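Flavin-containing monooxygenase (Allium sativum, PDB 6WPU) probably catalyses the FAD-dependent S-oxygenation of S-allyl-L-cysteine in garlic. Local coordinates at residues Val176-Gly181 / Tyr298-Leu303; Ser333-Pro338 / Glu348-Trp353; Thr49-Gly54 / Met142-Val147. All blocks are in the same frame, centred on the assembly; numbering follows the deposited sequence.

Interaction 1: residues Val176-Gly181 / Tyr298-Leu303; sequences VVVCNG and YNFPFL. With FAD (flavin-adenine dinucleotide), chain B.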
loop_
_atom_site.group_PDB
_atom_site.type_symbol
_atom_site.label_atom_id
_atom_site.label_comp_id
_atom_site.label_asym_id
_atom_site.label_seq_id
_atom_site.Cartn_x
_atom_site.Cartn_y
_atom_site.Cartn_z
ATOM N N VAL A 176 -18.337 9.004 -5.348
ATOM C CA VAL A 176 -16.896 9.157 -5.505
ATOM C C VAL A 176 -16.221 7.987 -4.801
ATOM O O VAL A 176 -16.514 7.720 -3.629
ATOM C CB VAL A 176 -16.403 10.490 -4.913
ATOM C CG1 VAL A 176 -14.855 10.550 -4.920
ATOM C CG2 VAL A 176 -16.992 11.657 -5.672
ATOM N N VAL A 177 -15.328 7.291 -5.505
ATOM C CA VAL A 177 -14.510 6.244 -4.904
ATOM C C VAL A 177 -13.068 6.738 -4.844
ATOM O O VAL A 177 -12.455 7.016 -5.884
ATOM C CB VAL A 177 -14.593 4.919 -5.673
ATOM C CG1 VAL A 177 -13.872 3.846 -4.890
ATOM C CG2 VAL A 177 -16.049 4.514 -5.952
ATOM N N VAL A 178 -12.516 6.819 -3.638
ATOM C CA VAL A 178 -11.159 7.335 -3.432
ATOM C C VAL A 178 -10.174 6.173 -3.503
ATOM O O VAL A 178 -10.231 5.250 -2.680
ATOM C CB VAL A 178 -11.040 8.077 -2.093
ATOM C CG1 VAL A 178 -9.591 8.553 -1.854
ATOM C CG2 VAL A 178 -11.997 9.269 -2.062
ATOM N N CYS A 179 -9.275 6.212 -4.494
ATOM C CA CYS A 179 -8.305 5.143 -4.748
ATOM C C CYS A 179 -6.887 5.706 -4.853
ATOM O O CYS A 179 -6.115 5.330 -5.745
ATOM C CB CYS A 179 -8.657 4.391 -6.028
ATOM S SG CYS A 179 -10.304 3.656 -6.056
ATOM N N ASN A 180 -6.523 6.627 -3.966
ATOM C CA ASN A 180 -5.329 7.431 -4.188
ATOM C C ASN A 180 -4.073 6.834 -3.560
ATOM O O ASN A 180 -3.001 7.446 -3.664
ATOM C CB ASN A 180 -5.536 8.864 -3.669
ATOM C CG ASN A 180 -5.617 8.934 -2.147
ATOM O OD1 ASN A 180 -6.315 8.149 -1.513
ATOM N ND2 ASN A 180 -4.865 9.862 -1.559
ATOM N N GLY A 181 -4.169 5.658 -2.942
ATOM C CA GLY A 181 -3.026 5.021 -2.307
ATOM C C GLY A 181 -2.647 5.652 -0.975
ATOM O O GLY A 181 -3.130 6.733 -0.619
ATOM N N TYR A 298 -1.842 8.115 5.792
ATOM C CA TYR A 298 -2.927 8.441 4.880
ATOM C C TYR A 298 -2.925 9.935 4.622
ATOM O O TYR A 298 -2.589 10.728 5.500
ATOM C CB TYR A 298 -4.268 8.014 5.482
ATOM C CG TYR A 298 -4.347 6.522 5.705
ATOM C CD1 TYR A 298 -4.078 5.974 6.954
ATOM C CD2 TYR A 298 -4.662 5.655 4.652
ATOM C CE1 TYR A 298 -4.140 4.602 7.168
ATOM C CE2 TYR A 298 -4.726 4.286 4.849
ATOM C CZ TYR A 298 -4.453 3.762 6.118
ATOM O OH TYR A 298 -4.503 2.399 6.357
ATOM N N ASN A 299 -3.307 10.325 3.410
ATOM C CA ASN A 299 -3.245 11.739 3.044
ATOM C C ASN A 299 -4.238 11.983 1.913
ATOM O O ASN A 299 -4.016 11.488 0.804
ATOM C CB ASN A 299 -1.817 12.099 2.632
ATOM C CG ASN A 299 -1.628 13.575 2.392
ATOM O OD1 ASN A 299 -2.124 14.400 3.142
ATOM N ND2 ASN A 299 -0.920 13.915 1.325
ATOM N N PHE A 300 -5.316 12.736 2.186
ATOM C CA PHE A 300 -6.313 13.125 1.175
ATOM C C PHE A 300 -6.520 14.632 1.182
ATOM O O PHE A 300 -7.588 15.113 1.580
ATOM C CB PHE A 300 -7.683 12.490 1.406
ATOM C CG PHE A 300 -7.650 11.145 1.992
ATOM C CD1 PHE A 300 -7.884 10.969 3.342
ATOM C CD2 PHE A 300 -7.463 10.040 1.189
ATOM C CE1 PHE A 300 -7.880 9.710 3.895
ATOM C CE2 PHE A 300 -7.456 8.770 1.734
ATOM C CZ PHE A 300 -7.661 8.610 3.101
ATOM N N PRO A 301 -5.543 15.406 0.722
ATOM C CA PRO A 301 -5.698 16.872 0.796
ATOM C C PRO A 301 -6.909 17.400 0.016
ATOM O O PRO A 301 -7.500 18.422 0.390
ATOM C CB PRO A 301 -4.366 17.386 0.233
ATOM C CG PRO A 301 -3.814 16.237 -0.587
ATOM C CD PRO A 301 -4.280 14.989 0.088
ATOM N N PHE A 302 -7.336 16.698 -1.020
ATOM C CA PHE A 302 -8.418 17.184 -1.861
ATOM C C PHE A 302 -9.790 16.995 -1.231
ATOM O O PHE A 302 -10.772 17.549 -1.739
ATOM C CB PHE A 302 -8.355 16.455 -3.199
ATOM C CG PHE A 302 -8.218 14.961 -3.053
ATOM C CD1 PHE A 302 -9.336 14.172 -2.841
ATOM C CD2 PHE A 302 -6.971 14.353 -3.090
ATOM C CE1 PHE A 302 -9.227 12.784 -2.694
ATOM C CE2 PHE A 302 -6.852 12.970 -2.949
ATOM C CZ PHE A 302 -7.987 12.183 -2.753
ATOM N N LEU A 303 -9.894 16.220 -0.156
ATOM C CA LEU A 303 -11.182 15.704 0.279
ATOM C C LEU A 303 -11.788 16.620 1.337
ATOM O O LEU A 303 -11.212 16.800 2.414
ATOM C CB LEU A 303 -11.024 14.280 0.806
ATOM C CG LEU A 303 -12.335 13.607 1.194
ATOM C CD1 LEU A 303 -13.344 13.678 0.035
ATOM C CD2 LEU A 303 -12.062 12.176 1.626
HETATM P PA FAD B . -1.099 3.407 -5.629
HETATM O O1A FAD B . -0.250 2.352 -6.341
HETATM O O2A FAD B . -0.479 4.426 -4.813
HETATM O O5B FAD B . -1.895 4.256 -6.597
HETATM C C5B FAD B . -2.622 5.447 -6.320
HETATM C C4B FAD B . -2.813 6.283 -7.605
HETATM O O4B FAD B . -3.621 7.415 -7.434
HETATM C C3B FAD B . -1.511 6.753 -8.196
HETATM O O3B FAD B . -1.426 6.416 -9.542
HETATM C C2B FAD B . -1.540 8.232 -8.040
HETATM O O2B FAD B . -0.860 8.904 -9.039
HETATM C C1B FAD B . -3.017 8.495 -8.092
HETATM N N9A FAD B . -3.422 9.706 -7.416
HETATM C C8A FAD B . -3.047 10.082 -6.131
HETATM N N7A FAD B . -3.602 11.261 -5.824
HETATM C C5A FAD B . -4.350 11.722 -6.910
HETATM C C6A FAD B . -5.113 12.860 -7.162
HETATM N N6A FAD B . -5.271 13.894 -6.167
HETATM N N1A FAD B . -5.743 12.991 -8.343
HETATM C C2A FAD B . -5.628 12.054 -9.319
HETATM N N3A FAD B . -4.894 10.933 -9.125
HETATM C C4A FAD B . -4.248 10.740 -7.942
HETATM N N1 FAD B . 1.701 -5.410 -2.878
HETATM C C2 FAD B . 1.811 -6.710 -3.489
HETATM O O2 FAD B . 0.703 -7.364 -3.901
HETATM N N3 FAD B . 3.029 -7.348 -3.565
HETATM C C4 FAD B . 4.175 -6.715 -3.133
HETATM O O4 FAD B . 5.391 -7.311 -3.209
HETATM C C4X FAD B . 4.145 -5.298 -2.722
HETATM N N5 FAD B . 5.329 -4.600 -2.520
HETATM C C5X FAD B . 5.272 -3.253 -2.174
HETATM C C6 FAD B . 6.467 -2.552 -1.956
HETATM C C7 FAD B . 6.409 -1.203 -1.624
HETATM C C7M FAD B . 7.697 -0.463 -1.382
HETATM C C8 FAD B . 5.182 -0.554 -1.503
HETATM C C8M FAD B . 5.089 0.893 -1.137
HETATM C C9 FAD B . 3.989 -1.252 -1.715
HETATM C C9A FAD B . 4.033 -2.598 -2.050
HETATM N N10 FAD B . 2.807 -3.311 -2.286
HETATM C C10 FAD B . 2.852 -4.668 -2.632
HETATM C "C1'" FAD B . 1.511 -2.637 -2.112
HETATM C "C2'" FAD B . 0.999 -1.712 -3.196
HETATM O "O2'" FAD B . 0.680 -0.510 -2.626
HETATM C "C3'" FAD B . -0.276 -2.350 -3.701
HETATM O "O3'" FAD B . 0.188 -3.433 -4.410
HETATM C "C4'" FAD B . -1.128 -1.488 -4.625
HETATM O "O4'" FAD B . -0.291 -0.962 -5.589
HETATM C "C5'" FAD B . -1.960 -0.385 -3.962
HETATM O "O5'" FAD B . -2.305 0.428 -5.046
HETATM P P FAD B . -3.199 1.735 -5.080
HETATM O O1P FAD B . -3.991 1.864 -6.436
HETATM O O2P FAD B . -4.014 1.696 -3.726
HETATM O O3P FAD B . -2.121 2.902 -4.650
HETATM O O HOH W 1 -4.128 8.162 1.520
#
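Val178, the last residue of strand 175-178, turns its CG1 methyl toward two phenylalanines of the 298-303 loop. With CG1 anti to the backbone N (chi1 177°), the methyl lies 4.0 Å from CD2 of Phe300, which it meets obliquely, and 4.1 Å from CZ of Phe302, which it meets at the ring edge. CB of Phe300 lies over one face of the Phe302 ring, offset toward its rim. The two phenylalanines belong to a type I turn from Phe300 to Leu303, closed by the bond from Leu303 N to Phe300 O.

In this Rossmann-type parallel sheet, strand 175-178 is the neighbour of the outermost strand 332-334, and its C-terminal end is covered by the 298-303 loop with FAD alongside. Phe302 ties the loop to the cofactor, its CD2 lying 3.5 Å from N6A of FAD. From the strand side, Cys179 O faces the cofactor, 3.5 Å from C5B of FAD.

Asn180 carries the polar share. Its CG stands between the backbone N and the carbonyl carbon (chi1 69°), which turns the amide toward the loop while CB stays near the adenine. ND2 donates to Asn299 O over 3.0 Å, a bent bond (132° at the hydrogen) with the acceptor almost in the amide plane. OD1 points at the edge of the Phe300 ring, in its plane, 3.5 Å from CD2. Gly181 completes the segment: its O accepts a bond from a water that in turn accepts one from Asn299 N, and its CA approaches FAD O3P to 3.3 Å.

Interaction 2: residues Ser333-Pro338 / Glu348-Trp353; sequences SFVGIP and ELQSKW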
loop_
_atom_site.group_PDB
_atom_site.type_symbol
_atom_site.label_atom_id
_atom_site.label_comp_id
_atom_site.label_asym_id
_atom_site.label_seq_id
_atom_site.Cartn_x
_atom_site.Cartn_y
_atom_site.Cartn_z
ATOM N N SER A 333 -16.779 6.496 -0.827
ATOM C CA SER A 333 -16.164 5.256 -0.375
ATOM C C SER A 333 -14.662 5.287 -0.658
ATOM O O SER A 333 -14.172 6.096 -1.461
ATOM C CB SER A 333 -16.811 4.048 -1.050
ATOM O OG SER A 333 -16.621 4.113 -2.451
ATOM N N PHE A 334 -13.937 4.388 0.014
ATOM C CA PHE A 334 -12.482 4.290 -0.099
ATOM C C PHE A 334 -12.093 2.861 -0.443
ATOM O O PHE A 334 -12.550 1.924 0.221
ATOM C CB PHE A 334 -11.784 4.702 1.211
ATOM C CG PHE A 334 -11.977 6.144 1.586
ATOM C CD1 PHE A 334 -13.171 6.569 2.151
ATOM C CD2 PHE A 334 -10.961 7.068 1.386
ATOM C CE1 PHE A 334 -13.359 7.903 2.502
ATOM C CE2 PHE A 334 -11.133 8.407 1.740
ATOM C CZ PHE A 334 -12.337 8.822 2.295
ATOM N N VAL A 335 -11.233 2.691 -1.453
ATOM C CA VAL A 335 -10.704 1.374 -1.806
ATOM C C VAL A 335 -9.220 1.328 -1.443
ATOM O O VAL A 335 -8.457 2.239 -1.782
ATOM C CB VAL A 335 -10.924 1.043 -3.294
ATOM C CG1 VAL A 335 -10.230 -0.274 -3.663
ATOM C CG2 VAL A 335 -12.407 0.903 -3.591
ATOM N N GLY A 336 -8.816 0.274 -0.739
ATOM C CA GLY A 336 -7.407 0.048 -0.467
ATOM C C GLY A 336 -6.870 0.676 0.804
ATOM O O GLY A 336 -5.650 0.821 0.931
ATOM N N ILE A 337 -7.745 1.070 1.736
ATOM C CA ILE A 337 -7.283 1.560 3.038
ATOM C C ILE A 337 -6.508 0.502 3.825
ATOM O O ILE A 337 -5.459 0.836 4.392
ATOM C CB ILE A 337 -8.471 2.121 3.845
ATOM C CG1 ILE A 337 -9.087 3.365 3.171
ATOM C CG2 ILE A 337 -8.049 2.426 5.273
ATOM C CD1 ILE A 337 -8.159 4.527 3.055
ATOM N N PRO A 338 -6.970 -0.750 3.939
ATOM C CA PRO A 338 -6.298 -1.693 4.849
ATOM C C PRO A 338 -4.842 -1.938 4.472
ATOM O O PRO A 338 -4.425 -1.745 3.331
ATOM C CB PRO A 338 -7.131 -2.973 4.711
ATOM C CG PRO A 338 -8.521 -2.466 4.307
ATOM C CD PRO A 338 -8.216 -1.324 3.384
ATOM N N GLU A 348 -10.231 -5.649 -5.265
ATOM C CA GLU A 348 -11.216 -6.220 -6.176
ATOM C C GLU A 348 -12.532 -6.466 -5.455
ATOM O O GLU A 348 -13.607 -6.072 -5.934
ATOM C CB GLU A 348 -10.657 -7.521 -6.763
ATOM C CG GLU A 348 -11.525 -8.257 -7.806
ATOM C CD GLU A 348 -10.800 -9.507 -8.354
ATOM O OE1 GLU A 348 -9.783 -9.928 -7.736
ATOM O OE2 GLU A 348 -11.227 -10.061 -9.394
ATOM N N LEU A 349 -12.463 -7.088 -4.279
ATOM C CA LEU A 349 -13.679 -7.432 -3.557
ATOM C C LEU A 349 -14.324 -6.198 -2.937
ATOM O O LEU A 349 -15.556 -6.086 -2.911
ATOM C CB LEU A 349 -13.369 -8.485 -2.505
ATOM C CG LEU A 349 -13.013 -9.845 -3.096
ATOM C CD1 LEU A 349 -12.395 -10.747 -2.021
ATOM C CD2 LEU A 349 -14.256 -10.510 -3.725
ATOM N N GLN A 350 -13.515 -5.250 -2.459
ATOM C CA GLN A 350 -14.074 -3.996 -1.968
ATOM C C GLN A 350 -14.869 -3.283 -3.052
ATOM O O GLN A 350 -15.966 -2.776 -2.802
ATOM C CB GLN A 350 -12.969 -3.078 -1.461
ATOM C CG GLN A 350 -12.366 -3.481 -0.140
ATOM C CD GLN A 350 -11.389 -2.438 0.349
ATOM O OE1 GLN A 350 -10.689 -1.821 -0.450
ATOM N NE2 GLN A 350 -11.343 -2.226 1.662
ATOM N N SER A 351 -14.317 -3.200 -4.253
ATOM C CA SER A 351 -14.989 -2.411 -5.268
ATOM C C SER A 351 -16.162 -3.185 -5.856
ATOM O O SER A 351 -17.148 -2.580 -6.282
ATOM C CB SER A 351 -13.986 -1.984 -6.339
ATOM O OG SER A 351 -13.341 -3.111 -6.897
ATOM N N LYS A 352 -16.083 -4.517 -5.834
ATOM C CA LYS A 352 -17.232 -5.345 -6.177
ATOM C C LYS A 352 -18.387 -5.085 -5.213
ATOM O O LYS A 352 -19.548 -4.981 -5.625
ATOM C CB LYS A 352 -16.815 -6.820 -6.161
ATOM C CG LYS A 352 -17.689 -7.765 -6.967
ATOM C CD LYS A 352 -17.167 -9.206 -6.864
ATOM C CE LYS A 352 -15.817 -9.389 -7.563
ATOM N NZ LYS A 352 -15.952 -9.335 -9.058
ATOM N N TRP A 353 -18.075 -4.947 -3.927
ATOM C CA TRP A 353 -19.083 -4.625 -2.925
ATOM C C TRP A 353 -19.658 -3.232 -3.153
ATOM O O TRP A 353 -20.887 -3.043 -3.156
ATOM C CB TRP A 353 -18.449 -4.731 -1.540
ATOM C CG TRP A 353 -19.366 -4.517 -0.385
ATOM C CD1 TRP A 353 -20.641 -5.004 -0.234
ATOM C CD2 TRP A 353 -19.078 -3.766 0.797
ATOM N NE1 TRP A 353 -21.165 -4.591 0.970
ATOM C CE2 TRP A 353 -20.220 -3.837 1.628
ATOM C CE3 TRP A 353 -17.964 -3.032 1.236
ATOM C CZ2 TRP A 353 -20.281 -3.209 2.873
ATOM C CZ3 TRP A 353 -18.024 -2.415 2.475
ATOM C CH2 TRP A 353 -19.177 -2.510 3.281
HETATM O O HOH W 2 -10.697 0.750 1.904
#
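Gln350 reaches from helix 343-358 across Val335 and onto Pro338, its amide lying against the chain where it leaves strand 332-334. This strand is an outermost one of the parallel FAD-binding sheet, and the helix packs beside its end, an instance of the strand-loop-helix layering common to Rossmann-like flavoprotein domains. Here a single glutamine bridges helix and loop.

The side chain starts with CG anti to its own carbonyl carbon (chi1 -74°) and then runs extended, which carries the amide the full distance to the loop. OE1 accepts from Gly336 N over 2.8 Å, with 157° at the hydrogen, and the donor lies in the carbonyl plane on a lone pair. The same oxygen rests 3.6 Å from CG1 of Val335, which runs alongside the glutamine, pointing the other way. At the other corner of the amide, NE2 faces the Pro338 ring, 3.7 Å from CD. NE2 also donates to the hydroxyl of Tyr401 and makes a weak bond to a water, so both ends of the amide have partners and its rotation is well defined. Shortening this residue to an alanine is likely to leave Gly336 N without its side-chain acceptor and the Tyr401 hydroxyl without the NE2 donor, and to open a gap beside Val335 and Pro338.

The next residue, Ser351, comes to the loop with CB 4.3 Å from Val335 CG2, while its hydroxyl is bonded back to Cys347 O in the preceding turn. Val335 further packs on Ala33 and Thr37 of helix 32-43, which places the contact close to the glycine-rich turn. The water held at the amide donates to Phe334 O at 2.8 Å and accepts from Ile337 N at 3.0 Å.

Interaction 3: residues Thr49-Gly54 / Met142-Val147; sequences TIFERG and MEKEVV. With FAD (flavin-adenine dinucleotide), chain B; SO4 (sulfate ion), chain G.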
loop_
_atom_site.group_PDB
_atom_site.type_symbol
_atom_site.label_atom_id
_atom_site.label_comp_id
_atom_site.label_asym_id
_atom_site.label_seq_id
_atom_site.Cartn_x
_atom_site.Cartn_y
_atom_site.Cartn_z
ATOM N N THR A 49 -15.901 8.317 -14.368
ATOM C CA THR A 49 -14.798 9.153 -14.826
ATOM C C THR A 49 -13.603 8.840 -13.933
ATOM O O THR A 49 -13.700 8.935 -12.703
ATOM C CB THR A 49 -15.150 10.647 -14.763
ATOM O OG1 THR A 49 -16.299 10.916 -15.584
ATOM C CG2 THR A 49 -13.973 11.500 -15.227
ATOM N N ILE A 50 -12.490 8.451 -14.545
ATOM C CA ILE A 50 -11.288 8.066 -13.815
ATOM C C ILE A 50 -10.276 9.199 -13.927
ATOM O O ILE A 50 -9.912 9.604 -15.038
ATOM C CB ILE A 50 -10.700 6.759 -14.361
ATOM C CG1 ILE A 50 -11.806 5.703 -14.530
ATOM C CG2 ILE A 50 -9.569 6.292 -13.461
ATOM C CD1 ILE A 50 -11.450 4.610 -15.525
ATOM N N PHE A 51 -9.809 9.699 -12.788
ATOM C CA PHE A 51 -8.820 10.766 -12.751
ATOM C C PHE A 51 -7.488 10.179 -12.326
ATOM O O PHE A 51 -7.409 9.512 -11.288
ATOM C CB PHE A 51 -9.229 11.884 -11.781
ATOM C CG PHE A 51 -10.542 12.521 -12.108
ATOM C CD1 PHE A 51 -10.604 13.630 -12.959
ATOM C CD2 PHE A 51 -11.718 12.002 -11.589
ATOM C CE1 PHE A 51 -11.829 14.218 -13.280
ATOM C CE2 PHE A 51 -12.957 12.575 -11.896
ATOM C CZ PHE A 51 -13.012 13.697 -12.743
ATOM N N GLU A 52 -6.446 10.418 -13.119
ATOM C CA GLU A 52 -5.093 9.991 -12.768
ATOM C C GLU A 52 -4.145 11.176 -12.900
ATOM O O GLU A 52 -4.045 11.788 -13.972
ATOM C CB GLU A 52 -4.626 8.829 -13.642
ATOM C CG GLU A 52 -3.134 8.492 -13.494
ATOM C CD GLU A 52 -2.702 8.262 -12.043
ATOM O OE1 GLU A 52 -1.727 8.921 -11.602
ATOM O OE2 GLU A 52 -3.325 7.423 -11.349
ATOM N N ARG A 53 -3.456 11.492 -11.804
ATOM C CA ARG A 53 -2.540 12.630 -11.784
ATOM C C ARG A 53 -1.333 12.408 -12.701
ATOM O O ARG A 53 -0.881 13.341 -13.371
ATOM C CB ARG A 53 -2.105 12.880 -10.343
ATOM C CG ARG A 53 -0.766 13.514 -10.189
ATOM C CD ARG A 53 0.020 12.817 -9.107
ATOM N NE ARG A 53 0.476 11.489 -9.525
ATOM C CZ ARG A 53 1.545 11.255 -10.288
ATOM N NH1 ARG A 53 1.871 10.006 -10.608
ATOM N NH2 ARG A 53 2.277 12.268 -10.740
ATOM N N GLY A 54 -0.808 11.185 -12.760
ATOM C CA GLY A 54 0.350 10.896 -13.587
ATOM C C GLY A 54 0.006 10.705 -15.054
ATOM O O GLY A 54 -1.134 10.865 -15.496
ATOM N N MET A 142 -5.775 11.081 -18.086
ATOM C CA MET A 142 -4.398 11.204 -17.622
ATOM C C MET A 142 -4.038 12.652 -17.321
ATOM O O MET A 142 -4.585 13.582 -17.914
ATOM C CB MET A 142 -3.418 10.666 -18.670
ATOM C CG MET A 142 -3.737 9.274 -19.208
ATOM S SD MET A 142 -3.763 7.984 -17.935
ATOM C CE MET A 142 -2.376 8.376 -16.997
ATOM N N GLU A 143 -3.069 12.834 -16.414
ATOM C CA GLU A 143 -2.554 14.164 -16.080
ATOM C C GLU A 143 -3.666 15.072 -15.569
ATOM O O GLU A 143 -3.700 16.270 -15.842
ATOM C CB GLU A 143 -1.825 14.788 -17.276
ATOM C CG GLU A 143 -0.817 13.807 -17.856
ATOM C CD GLU A 143 0.252 14.446 -18.696
ATOM O OE1 GLU A 143 -0.084 15.051 -19.724
ATOM O OE2 GLU A 143 1.437 14.329 -18.327
ATOM N N LYS A 144 -4.585 14.488 -14.811
ATOM C CA LYS A 144 -5.701 15.208 -14.216
ATOM C C LYS A 144 -5.606 14.979 -12.724
ATOM O O LYS A 144 -5.937 13.889 -12.243
ATOM C CB LYS A 144 -7.054 14.717 -14.748
ATOM C CG LYS A 144 -7.432 15.167 -16.148
ATOM C CD LYS A 144 -8.931 14.941 -16.340
ATOM C CE LYS A 144 -9.290 14.548 -17.760
ATOM N NZ LYS A 144 -9.374 15.701 -18.694
ATOM N N GLU A 145 -5.167 15.992 -11.991
ATOM C CA GLU A 145 -4.996 15.869 -10.552
ATOM C C GLU A 145 -6.234 16.399 -9.841
ATOM O O GLU A 145 -6.584 17.577 -9.983
ATOM C CB GLU A 145 -3.753 16.623 -10.081
ATOM C CG GLU A 145 -3.492 16.418 -8.604
ATOM C CD GLU A 145 -2.356 17.295 -8.094
ATOM O OE1 GLU A 145 -1.515 17.734 -8.913
ATOM O OE2 GLU A 145 -2.322 17.559 -6.872
ATOM N N VAL A 146 -6.893 15.533 -9.080
ATOM C CA VAL A 146 -8.051 15.963 -8.306
ATOM C C VAL A 146 -7.559 16.841 -7.168
ATOM O O VAL A 146 -6.735 16.409 -6.354
ATOM C CB VAL A 146 -8.827 14.756 -7.780
ATOM C CG1 VAL A 146 -9.923 15.217 -6.844
ATOM C CG2 VAL A 146 -9.392 13.945 -8.947
ATOM N N VAL A 147 -8.036 18.086 -7.117
ATOM C CA VAL A 147 -7.604 19.025 -6.081
ATOM C C VAL A 147 -8.709 19.355 -5.107
ATOM O O VAL A 147 -8.419 19.905 -4.038
ATOM C CB VAL A 147 -7.027 20.330 -6.678
ATOM C CG1 VAL A 147 -5.741 20.045 -7.456
ATOM C CG2 VAL A 147 -8.054 21.020 -7.582
HETATM P PA FAD B . -1.099 3.407 -5.629
HETATM O O1A FAD B . -0.250 2.352 -6.341
HETATM O O2A FAD B . -0.479 4.426 -4.813
HETATM O O5B FAD B . -1.895 4.256 -6.597
HETATM C C5B FAD B . -2.622 5.447 -6.320
HETATM C C4B FAD B . -2.813 6.283 -7.605
HETATM O O4B FAD B . -3.621 7.415 -7.434
HETATM C C3B FAD B . -1.511 6.753 -8.196
HETATM O O3B FAD B . -1.426 6.416 -9.542
HETATM C C2B FAD B . -1.540 8.232 -8.040
HETATM O O2B FAD B . -0.860 8.904 -9.039
HETATM C C1B FAD B . -3.017 8.495 -8.092
HETATM N N9A FAD B . -3.422 9.706 -7.416
HETATM C C8A FAD B . -3.047 10.082 -6.131
HETATM N N7A FAD B . -3.602 11.261 -5.824
HETATM C C5A FAD B . -4.350 11.722 -6.910
HETATM C C6A FAD B . -5.113 12.860 -7.162
HETATM N N6A FAD B . -5.271 13.894 -6.167
HETATM N N1A FAD B . -5.743 12.991 -8.343
HETATM C C2A FAD B . -5.628 12.054 -9.319
HETATM N N3A FAD B . -4.894 10.933 -9.125
HETATM C C4A FAD B . -4.248 10.740 -7.942
HETATM N N1 FAD B . 1.701 -5.410 -2.878
HETATM C C2 FAD B . 1.811 -6.710 -3.489
HETATM O O2 FAD B . 0.703 -7.364 -3.901
HETATM N N3 FAD B . 3.029 -7.348 -3.565
HETATM C C4 FAD B . 4.175 -6.715 -3.133
HETATM O O4 FAD B . 5.391 -7.311 -3.209
HETATM C C4X FAD B . 4.145 -5.298 -2.722
HETATM N N5 FAD B . 5.329 -4.600 -2.520
HETATM C C5X FAD B . 5.272 -3.253 -2.174
HETATM C C6 FAD B . 6.467 -2.552 -1.956
HETATM C C7 FAD B . 6.409 -1.203 -1.624
HETATM C C7M FAD B . 7.697 -0.463 -1.382
HETATM C C8 FAD B . 5.182 -0.554 -1.503
HETATM C C8M FAD B . 5.089 0.893 -1.137
HETATM C C9 FAD B . 3.989 -1.252 -1.715
HETATM C C9A FAD B . 4.033 -2.598 -2.050
HETATM N N10 FAD B . 2.807 -3.311 -2.286
HETATM C C10 FAD B . 2.852 -4.668 -2.632
HETATM C "C1'" FAD B . 1.511 -2.637 -2.112
HETATM C "C2'" FAD B . 0.999 -1.712 -3.196
HETATM O "O2'" FAD B . 0.680 -0.510 -2.626
HETATM C "C3'" FAD B . -0.276 -2.350 -3.701
HETATM O "O3'" FAD B . 0.188 -3.433 -4.410
HETATM C "C4'" FAD B . -1.128 -1.488 -4.625
HETATM O "O4'" FAD B . -0.291 -0.962 -5.589
HETATM C "C5'" FAD B . -1.960 -0.385 -3.962
HETATM O "O5'" FAD B . -2.305 0.428 -5.046
HETATM P P FAD B . -3.199 1.735 -5.080
HETATM O O1P FAD B . -3.991 1.864 -6.436
HETATM O O2P FAD B . -4.014 1.696 -3.726
HETATM O O3P FAD B . -2.121 2.902 -4.650
HETATM S S SO4 G . 4.293 11.074 -13.979
HETATM O O1 SO4 G . 5.755 11.104 -13.923
HETATM O O2 SO4 G . 3.740 11.405 -12.666
HETATM O O3 SO4 G . 3.835 9.739 -14.369
HETATM O O4 SO4 G . 3.839 12.049 -14.967
#
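Phe51 and Val146 meet at about a right angle, CG2 of the valine 3.5 Å from CB of the phenylalanine and oblique to its ring. Lys144 crosses the same ring obliquely with its aliphatic part, CD 4.0 Å from Phe51 CD1, while its charged end makes a cation-pi contact with Trp161. Met142, bent at chi2 (-60°) and chi3 (-43°), brings CE to 3.6 Å from CG of Glu52, the residue after Phe51.

Between these side chains the backbones join where the strands cross at 95°: Lys144 N donates to Glu52 O, and Glu143 N to Gly54 O. An acidic residue at the end of the second strand, gripping the adenosine ribose, is a hallmark of Rossmann-type FAD sites, and Glu52 fills that role. Its OE1 accepts from O2B of FAD at 2.7 Å and, through the anti lone pair, from Gly54 N; OE2 accepts from O3B at 2.8 Å.

Arg53 turns its guanidinium edge to O2B, NE donating in plane at 3.0 Å, and NH2 donates to O2 of a sulfate probably from the crystallisation liquor. Val146 clasps the adenine with its backbone: N donates to N1A, and N6A donates to Val146 O.

How the interactions relate
Each contact reaches the parallel sheet; interactions 1 and 3 touch FAD, and Gly336 of interaction 2 is about 5 Å from it. Interactions 1 and 2 have centres about 13 Å apart and join directly on neighbouring strands: Val178 N lies 2.8 Å from Ser333 O, Val177 CG1 packs 3.5 Å from Val335 CG2, and Tyr298 OH is probably hydrogen-bonded to Ile337 O. Interactions 1 and 3, about 12 Å between centres, meet at the adenine, whose N6A donates to Val146 O and lies near Phe302 CD2. Interactions 2 and 3 do not touch, their nearest atoms being about 11 Å apart. Interaction 3 thus holds the adenosine end, interaction 1 continues to the pyrophosphate, and interaction 2 backs the sheet beside it.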